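PDB 1Q1R: putidaredoxin reductase from Pseudomonas putida, which is the FAD-containing reductase that passes electrons from NADH to putidaredoxin, the iron-sulfur protein that in turn reduces cytochrome P450cam. Local coordinates for residues Asp104-Ala109 and Pro277-Val282; Glu270-Ser275 and Arg310-Ile315. One frame throughout, in Å; residues are numbered along the deposited sequence.

Contact 1 of 2, residues Asp104-Ala109 and Pro277-Val282. With FAD (flavin-adenine dinucleotide), chain C.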
loop_
_atom_site.group_PDB
_atom_site.type_symbol
_atom_site.label_atom_id
_atom_site.label_comp_id
_atom_site.label_asym_id
_atom_site.label_seq_id
_atom_site.Cartn_x
_atom_site.Cartn_y
_atom_site.Cartn_z
ATOM N N ASP A 104 -8.519 -10.941 25.406
ATOM C CA ASP A 104 -7.741 -10.345 26.480
ATOM C C ASP A 104 -6.949 -9.255 25.772
ATOM O O ASP A 104 -6.673 -8.194 26.333
ATOM C CB ASP A 104 -6.797 -11.374 27.104
ATOM C CG ASP A 104 -7.538 -12.438 27.888
ATOM O OD1 ASP A 104 -8.283 -12.069 28.822
ATOM O OD2 ASP A 104 -7.381 -13.637 27.577
ATOM N N ARG A 105 -6.611 -9.539 24.516
ATOM C CA ARG A 105 -5.871 -8.629 23.649
ATOM C C ARG A 105 -6.545 -8.619 22.277
ATOM O O ARG A 105 -6.748 -9.668 21.672
ATOM C CB ARG A 105 -4.413 -9.088 23.508
ATOM C CG ARG A 105 -3.463 -8.499 24.543
ATOM C CD ARG A 105 -3.927 -8.787 25.951
ATOM N NE ARG A 105 -3.635 -7.678 26.854
ATOM C CZ ARG A 105 -2.446 -7.447 27.400
ATOM N NH1 ARG A 105 -1.425 -8.254 27.142
ATOM N NH2 ARG A 105 -2.282 -6.404 28.202
ATOM N N LEU A 106 -6.895 -7.433 21.798
ATOM C CA LEU A 106 -7.545 -7.292 20.502
ATOM C C LEU A 106 -6.667 -6.501 19.529
ATOM O O LEU A 106 -6.123 -5.449 19.877
ATOM C CB LEU A 106 -8.896 -6.592 20.673
ATOM C CG LEU A 106 -9.755 -6.390 19.421
ATOM C CD1 LEU A 106 -10.058 -7.737 18.779
ATOM C CD2 LEU A 106 -11.042 -5.667 19.796
ATOM N N VAL A 107 -6.528 -7.019 18.312
ATOM C CA VAL A 107 -5.729 -6.364 17.283
ATOM C C VAL A 107 -6.594 -6.074 16.066
ATOM O O VAL A 107 -7.167 -6.984 15.468
ATOM C CB VAL A 107 -4.541 -7.248 16.840
ATOM C CG1 VAL A 107 -3.770 -6.565 15.707
ATOM C CG2 VAL A 107 -3.622 -7.519 18.025
ATOM N N LEU A 108 -6.693 -4.799 15.707
ATOM C CA LEU A 108 -7.478 -4.396 14.554
ATOM C C LEU A 108 -6.572 -4.215 13.335
ATOM O O LEU A 108 -5.860 -3.212 13.211
ATOM C CB LEU A 108 -8.233 -3.099 14.860
ATOM C CG LEU A 108 -9.170 -3.178 16.080
ATOM C CD1 LEU A 108 -9.919 -1.868 16.234
ATOM C CD2 LEU A 108 -10.155 -4.340 15.910
ATOM N N ALA A 109 -6.601 -5.206 12.449
ATOM C CA ALA A 109 -5.805 -5.201 11.226
ATOM C C ALA A 109 -6.804 -5.172 10.075
ATOM O O ALA A 109 -6.768 -6.013 9.177
ATOM C CB ALA A 109 -4.957 -6.465 11.161
ATOM N N PRO A 277 -6.463 0.519 25.912
ATOM C CA PRO A 277 -5.258 -0.245 26.253
ATOM C C PRO A 277 -5.180 -1.667 25.703
ATOM O O PRO A 277 -4.126 -2.095 25.233
ATOM C CB PRO A 277 -5.268 -0.232 27.779
ATOM C CG PRO A 277 -5.870 1.097 28.087
ATOM C CD PRO A 277 -7.026 1.157 27.116
ATOM N N LEU A 278 -6.287 -2.399 25.768
ATOM C CA LEU A 278 -6.306 -3.778 25.295
ATOM C C LEU A 278 -6.526 -3.897 23.784
ATOM O O LEU A 278 -6.483 -4.997 23.236
ATOM C CB LEU A 278 -7.388 -4.583 26.034
ATOM C CG LEU A 278 -7.455 -4.556 27.570
ATOM C CD1 LEU A 278 -6.090 -4.854 28.172
ATOM C CD2 LEU A 278 -7.944 -3.197 28.028
ATOM N N ILE A 279 -6.758 -2.772 23.115
ATOM C CA ILE A 279 -6.989 -2.786 21.670
ATOM C C ILE A 279 -5.889 -2.063 20.895
ATOM O O ILE A 279 -5.603 -0.890 21.144
ATOM C CB ILE A 279 -8.336 -2.117 21.304
ATOM C CG1 ILE A 279 -9.485 -2.767 22.082
ATOM C CG2 ILE A 279 -8.589 -2.245 19.802
ATOM C CD1 ILE A 279 -10.817 -2.054 21.908
ATOM N N MET A 280 -5.279 -2.770 19.950
ATOM C CA MET A 280 -4.226 -2.195 19.119
ATOM C C MET A 280 -4.691 -2.145 17.661
ATOM O O MET A 280 -5.673 -2.791 17.296
ATOM C CB MET A 280 -2.951 -3.043 19.220
ATOM C CG MET A 280 -2.396 -3.190 20.629
ATOM S SD MET A 280 -0.896 -4.204 20.705
ATOM C CE MET A 280 -1.540 -5.782 20.414
ATOM N N ALA A 281 -3.995 -1.362 16.838
ATOM C CA ALA A 281 -4.310 -1.254 15.412
ATOM C C ALA A 281 -3.001 -1.473 14.655
ATOM O O ALA A 281 -1.925 -1.212 15.194
ATOM C CB ALA A 281 -4.890 0.111 15.088
ATOM N N VAL A 282 -3.086 -1.940 13.410
ATOM C CA VAL A 282 -1.880 -2.227 12.634
ATOM C C VAL A 282 -2.140 -2.253 11.126
ATOM O O VAL A 282 -3.223 -2.639 10.684
ATOM C CB VAL A 282 -1.303 -3.598 13.067
ATOM C CG1 VAL A 282 -2.321 -4.691 12.789
ATOM C CG2 VAL A 282 0.006 -3.891 12.358
HETATM P PA FAD C . -5.765 -5.408 4.004
HETATM O O1A FAD C . -6.852 -4.557 3.463
HETATM O O2A FAD C . -4.900 -6.140 3.051
HETATM O O5B FAD C . -6.382 -6.473 5.029
HETATM C C5B FAD C . -7.462 -6.139 5.908
HETATM C C4B FAD C . -8.480 -7.293 5.903
HETATM O O4B FAD C . -9.382 -7.168 7.059
HETATM C C3B FAD C . -9.380 -7.228 4.659
HETATM O O3B FAD C . -9.656 -8.561 4.208
HETATM C C2B FAD C . -10.649 -6.606 5.187
HETATM O O2B FAD C . -11.770 -7.013 4.396
HETATM C C1B FAD C . -10.738 -7.231 6.564
HETATM N N9A FAD C . -11.712 -6.567 7.474
HETATM C C8A FAD C . -11.900 -5.245 7.632
HETATM N N7A FAD C . -12.880 -5.047 8.523
HETATM C C5A FAD C . -13.308 -6.240 8.928
HETATM C C6A FAD C . -14.294 -6.659 9.824
HETATM N N6A FAD C . -15.041 -5.765 10.468
HETATM N N1A FAD C . -14.489 -7.986 10.024
HETATM C C2A FAD C . -13.752 -8.898 9.374
HETATM N N3A FAD C . -12.804 -8.514 8.507
HETATM C C4A FAD C . -12.566 -7.201 8.270
HETATM N N1 FAD C . 2.712 -2.393 -0.979
HETATM C C2 FAD C . 4.096 -2.354 -1.191
HETATM O O2 FAD C . 4.853 -2.081 -0.261
HETATM N N3 FAD C . 4.608 -2.643 -2.469
HETATM C C4 FAD C . 3.730 -2.975 -3.527
HETATM O O4 FAD C . 4.194 -3.268 -4.627
HETATM C C4X FAD C . 2.342 -3.009 -3.312
HETATM N N5 FAD C . 1.489 -3.379 -4.311
HETATM C C5X FAD C . 0.143 -3.493 -4.116
HETATM C C6 FAD C . -0.698 -3.907 -5.170
HETATM C C7 FAD C . -2.089 -4.049 -4.961
HETATM C C7M FAD C . -2.989 -4.468 -6.138
HETATM C C8 FAD C . -2.640 -3.783 -3.682
HETATM C C8M FAD C . -4.143 -3.953 -3.408
HETATM C C9 FAD C . -1.801 -3.370 -2.632
HETATM C C9A FAD C . -0.412 -3.222 -2.843
HETATM N N10 FAD C . 0.454 -2.821 -1.790
HETATM C C10 FAD C . 1.840 -2.721 -2.031
HETATM C "C1'" FAD C . -0.096 -2.494 -0.439
HETATM C "C2'" FAD C . 0.137 -3.653 0.534
HETATM O "O2'" FAD C . -0.288 -4.873 -0.082
HETATM C "C3'" FAD C . -0.631 -3.431 1.851
HETATM O "O3'" FAD C . -0.267 -2.156 2.395
HETATM C "C4'" FAD C . -0.305 -4.537 2.862
HETATM O "O4'" FAD C . -0.662 -5.808 2.313
HETATM C "C5'" FAD C . -1.053 -4.348 4.194
HETATM O "O5'" FAD C . -2.463 -4.601 4.070
HETATM P P FAD C . -3.346 -4.747 5.416
HETATM O O1P FAD C . -3.235 -6.142 5.889
HETATM O O2P FAD C . -2.940 -3.665 6.341
HETATM O O3P FAD C . -4.861 -4.427 4.928
#

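Contact 2 of 2, residues Glu270-Ser275 and Arg310-Ile315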
loop_
_atom_site.group_PDB
_atom_site.type_symbol
_atom_site.label_atom_id
_atom_site.label_comp_id
_atom_site.label_asym_id
_atom_site.label_seq_id
_atom_site.Cartn_x
_atom_site.Cartn_y
_atom_site.Cartn_z
ATOM N N GLU A 270 2.736 5.011 20.722
ATOM C CA GLU A 270 4.039 4.386 20.555
ATOM C C GLU A 270 4.026 2.902 20.895
ATOM O O GLU A 270 4.907 2.159 20.471
ATOM C CB GLU A 270 5.099 5.114 21.397
ATOM C CG GLU A 270 4.855 5.113 22.904
ATOM C CD GLU A 270 3.755 6.072 23.348
ATOM O OE1 GLU A 270 3.487 6.138 24.568
ATOM O OE2 GLU A 270 3.161 6.763 22.489
ATOM N N HIS A 271 3.025 2.468 21.655
ATOM C CA HIS A 271 2.927 1.058 22.015
ATOM C C HIS A 271 1.893 0.313 21.173
ATOM O O HIS A 271 1.451 -0.777 21.539
ATOM C CB HIS A 271 2.599 0.902 23.497
ATOM C CG HIS A 271 3.662 1.434 24.402
ATOM N ND1 HIS A 271 3.748 2.766 24.749
ATOM C CD2 HIS A 271 4.717 0.822 24.994
ATOM C CE1 HIS A 271 4.808 2.950 25.515
ATOM N NE2 HIS A 271 5.414 1.788 25.679
ATOM N N MET A 272 1.521 0.916 20.044
ATOM C CA MET A 272 0.560 0.329 19.113
ATOM C C MET A 272 -0.869 0.301 19.651
ATOM O O MET A 272 -1.784 -0.167 18.970
ATOM C CB MET A 272 0.989 -1.095 18.736
ATOM C CG MET A 272 2.417 -1.216 18.189
ATOM S SD MET A 272 2.785 -0.054 16.848
ATOM C CE MET A 272 1.918 -0.829 15.462
ATOM N N GLN A 273 -1.059 0.815 20.864
ATOM C CA GLN A 273 -2.376 0.836 21.497
ATOM C C GLN A 273 -3.280 1.956 21.000
ATOM O O GLN A 273 -2.816 3.047 20.676
ATOM C CB GLN A 273 -2.227 0.982 23.013
ATOM C CG GLN A 273 -1.352 -0.065 23.673
ATOM C CD GLN A 273 -1.105 0.242 25.139
ATOM O OE1 GLN A 273 -2.036 0.284 25.941
ATOM N NE2 GLN A 273 0.153 0.464 25.493
ATOM N N THR A 274 -4.580 1.680 20.946
ATOM C CA THR A 274 -5.560 2.677 20.530
ATOM C C THR A 274 -5.994 3.388 21.811
ATOM O O THR A 274 -5.345 3.249 22.847
ATOM C CB THR A 274 -6.806 2.024 19.907
ATOM O OG1 THR A 274 -7.482 1.252 20.908
ATOM C CG2 THR A 274 -6.416 1.112 18.753
ATOM N N SER A 275 -7.091 4.134 21.749
ATOM C CA SER A 275 -7.594 4.837 22.926
ATOM C C SER A 275 -7.821 3.822 24.041
ATOM O O SER A 275 -7.803 4.163 25.225
ATOM C CB SER A 275 -8.915 5.535 22.602
ATOM O OG SER A 275 -8.792 6.348 21.448
ATOM N N ARG A 310 5.394 -6.725 13.461
ATOM C CA ARG A 310 6.474 -7.284 14.259
ATOM C C ARG A 310 6.601 -6.562 15.601
ATOM O O ARG A 310 6.934 -7.176 16.615
ATOM C CB ARG A 310 7.785 -7.229 13.467
ATOM C CG ARG A 310 7.858 -8.348 12.437
ATOM C CD ARG A 310 8.781 -8.060 11.266
ATOM N NE ARG A 310 8.687 -9.134 10.276
ATOM C CZ ARG A 310 9.246 -9.105 9.071
ATOM N NH1 ARG A 310 9.954 -8.050 8.687
ATOM N NH2 ARG A 310 9.096 -10.136 8.246
ATOM N N LYS A 311 6.310 -5.266 15.606
ATOM C CA LYS A 311 6.383 -4.470 16.821
ATOM C C LYS A 311 5.303 -4.927 17.803
ATOM O O LYS A 311 5.558 -5.055 19.004
ATOM C CB LYS A 311 6.204 -2.988 16.488
ATOM C CG LYS A 311 6.355 -2.049 17.678
ATOM C CD LYS A 311 6.254 -0.599 17.239
ATOM C CE LYS A 311 6.407 0.357 18.419
ATOM N NZ LYS A 311 6.332 1.789 17.998
ATOM N N ILE A 312 4.102 -5.177 17.286
ATOM C CA ILE A 312 2.994 -5.633 18.118
ATOM C C ILE A 312 3.322 -6.984 18.747
ATOM O O ILE A 312 3.120 -7.189 19.943
ATOM C CB ILE A 312 1.688 -5.770 17.298
ATOM C CG1 ILE A 312 1.125 -4.381 16.989
ATOM C CG2 ILE A 312 0.676 -6.622 18.058
ATOM C CD1 ILE A 312 -0.204 -4.395 16.260
ATOM N N ALA A 313 3.826 -7.904 17.932
ATOM C CA ALA A 313 4.180 -9.232 18.406
ATOM C C ALA A 313 5.206 -9.140 19.529
ATOM O O ALA A 313 5.131 -9.870 20.520
ATOM C CB ALA A 313 4.739 -10.063 17.260
ATOM N N ALA A 314 6.167 -8.240 19.361
ATOM C CA ALA A 314 7.214 -8.044 20.353
ATOM C C ALA A 314 6.624 -7.571 21.679
ATOM O O ALA A 314 6.854 -8.178 22.727
ATOM C CB ALA A 314 8.230 -7.026 19.840
ATOM N N ILE A 315 5.857 -6.489 21.625
ATOM C CA ILE A 315 5.240 -5.917 22.815
ATOM C C ILE A 315 4.344 -6.896 23.577
ATOM O O ILE A 315 4.447 -7.016 24.800
ATOM C CB ILE A 315 4.421 -4.663 22.454
ATOM C CG1 ILE A 315 5.351 -3.593 21.872
ATOM C CG2 ILE A 315 3.695 -4.139 23.685
ATOM C CD1 ILE A 315 4.637 -2.372 21.337
#

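Contact 1 of 2, residues Asp104-Ala109 and Pro277-Val282
The guanidinium of Arg105 meets Leu278 at its edge, in its own plane: Leu278 CD1 lies 4.0 Å from Arg105 NE. The arginine chain bends at chi2 and chi3, and these bends turn the head so that its NE edge meets the methyl. From here strands 105-108 and 279-281 run parallel. Four backbone hydrogen bonds join them. Leu106 N binds Leu278 O at 2.9 Å, and Leu106 O takes Met280 N. Leu108 N then binds Met280 O, and Leu108 O takes Val282 N at 3.1 Å, with a more bent N-H angle of 144°.

Side chains leave the sheet on two faces. On one, Leu106 and Ile279 lie side by side and point the same way, with Leu106 CD2 4.0 Å from Ile279 CG1. The other branch of Ile279, CG2, touches Leu108 CD1 at 3.8 Å, so one residue spans both leucines. With an alanine here both branches go, and Leu106 and Leu108 would probably lose the apolar neighbour they share, leaving their ends freer to turn. On the other face, Met280 CE reaches Val107 CG2 at 3.6 Å. Its chain turns at chi3 (-72°), which carries the methyl toward the valine. Val282 CG1 sits against Ala109 CB at 3.6 Å and also meets Val107 CG1. Helix 302-316 packs against Met280 and Val282.

Strand 6-10 flanks 105-108 on its other edge, so this pair forms one side of the parallel sheet of the FAD-binding, Rossmann-type domain. Ala109, just past the strand, belongs to the FAD pocket. The buried amides and carbonyls of Leu106 and Leu108 are paired off by the backbone of 278-282, so the side chains on both faces can be wholly apolar.

Contact 2 of 2, residues Glu270-Ser275 and Arg310-Ile315
Met272 and Lys311 cross obliquely, with Met272 SD 3.5 Å from Lys311 CD. The sulfur rests on the aliphatic part of the lysine, not on its charge. Lys311 has CG anti to the backbone N (chi1 -176°) and stays extended to its end. That straight chain carries NZ past the methionine to Glu270 O, where it makes a hydrogen bond of 2.9 Å. The ammonium is tilted from the plane of this carbonyl. The lysine thus holds a backbone carbonyl of the loop, not the Glu270 carboxylate, which points elsewhere and takes no part.

Met272 also meets the next residue of the helix. Its CG lies 3.6 Å from Ile312 CG1, and the two side chains cross at about a right angle. The methionine chain is bent at chi2 and chi3, which folds CE back to 3.9 Å from Ile312 CG1. One turn further along from Lys311, Ile315 CD1 approaches His271 O at 3.6 Å and Met272 CG at 4.0 Å.

The helix is 302-316, which packs on the parallel sheet of the FAD-binding domain; the loop leads into the edge strand 279-281 of that sheet. Ile312 lies between sheet and helix 14-25, touching Met280, Val282 and Val19.

Further out, the loop is held by its backbone. Met272 has a left-handed backbone conformation (phi 70°). It is tied to the edge strand by a backbone hydrogen bond with Ala281, and on either side of it the N atoms of His271 and Gln273 both bond to Asn269 OD1. On the helix side, Pro321 touches both Lys311 and Ile315.

Of the four segments, 104-109 comes first along the chain. Contact 1 closes a long loop of 167 residues when 277-282 returns to pair with it, and that loop holds the whole second parallel sheet with strands 151-155 and 174-178. Segment 270-275 lies within this loop, and its partner 310-315 lies beyond it. The two contacts therefore cross along the chain. Contact 2 spans only 34 residues, among them strand 279-281. Their centres are 8 Å apart and they touch: Ile279 O probably bonds Thr274 N, and Met280 CE packs on Ile312 CG2. Together they tie the sheet edge, the loop before it and helix 302-316.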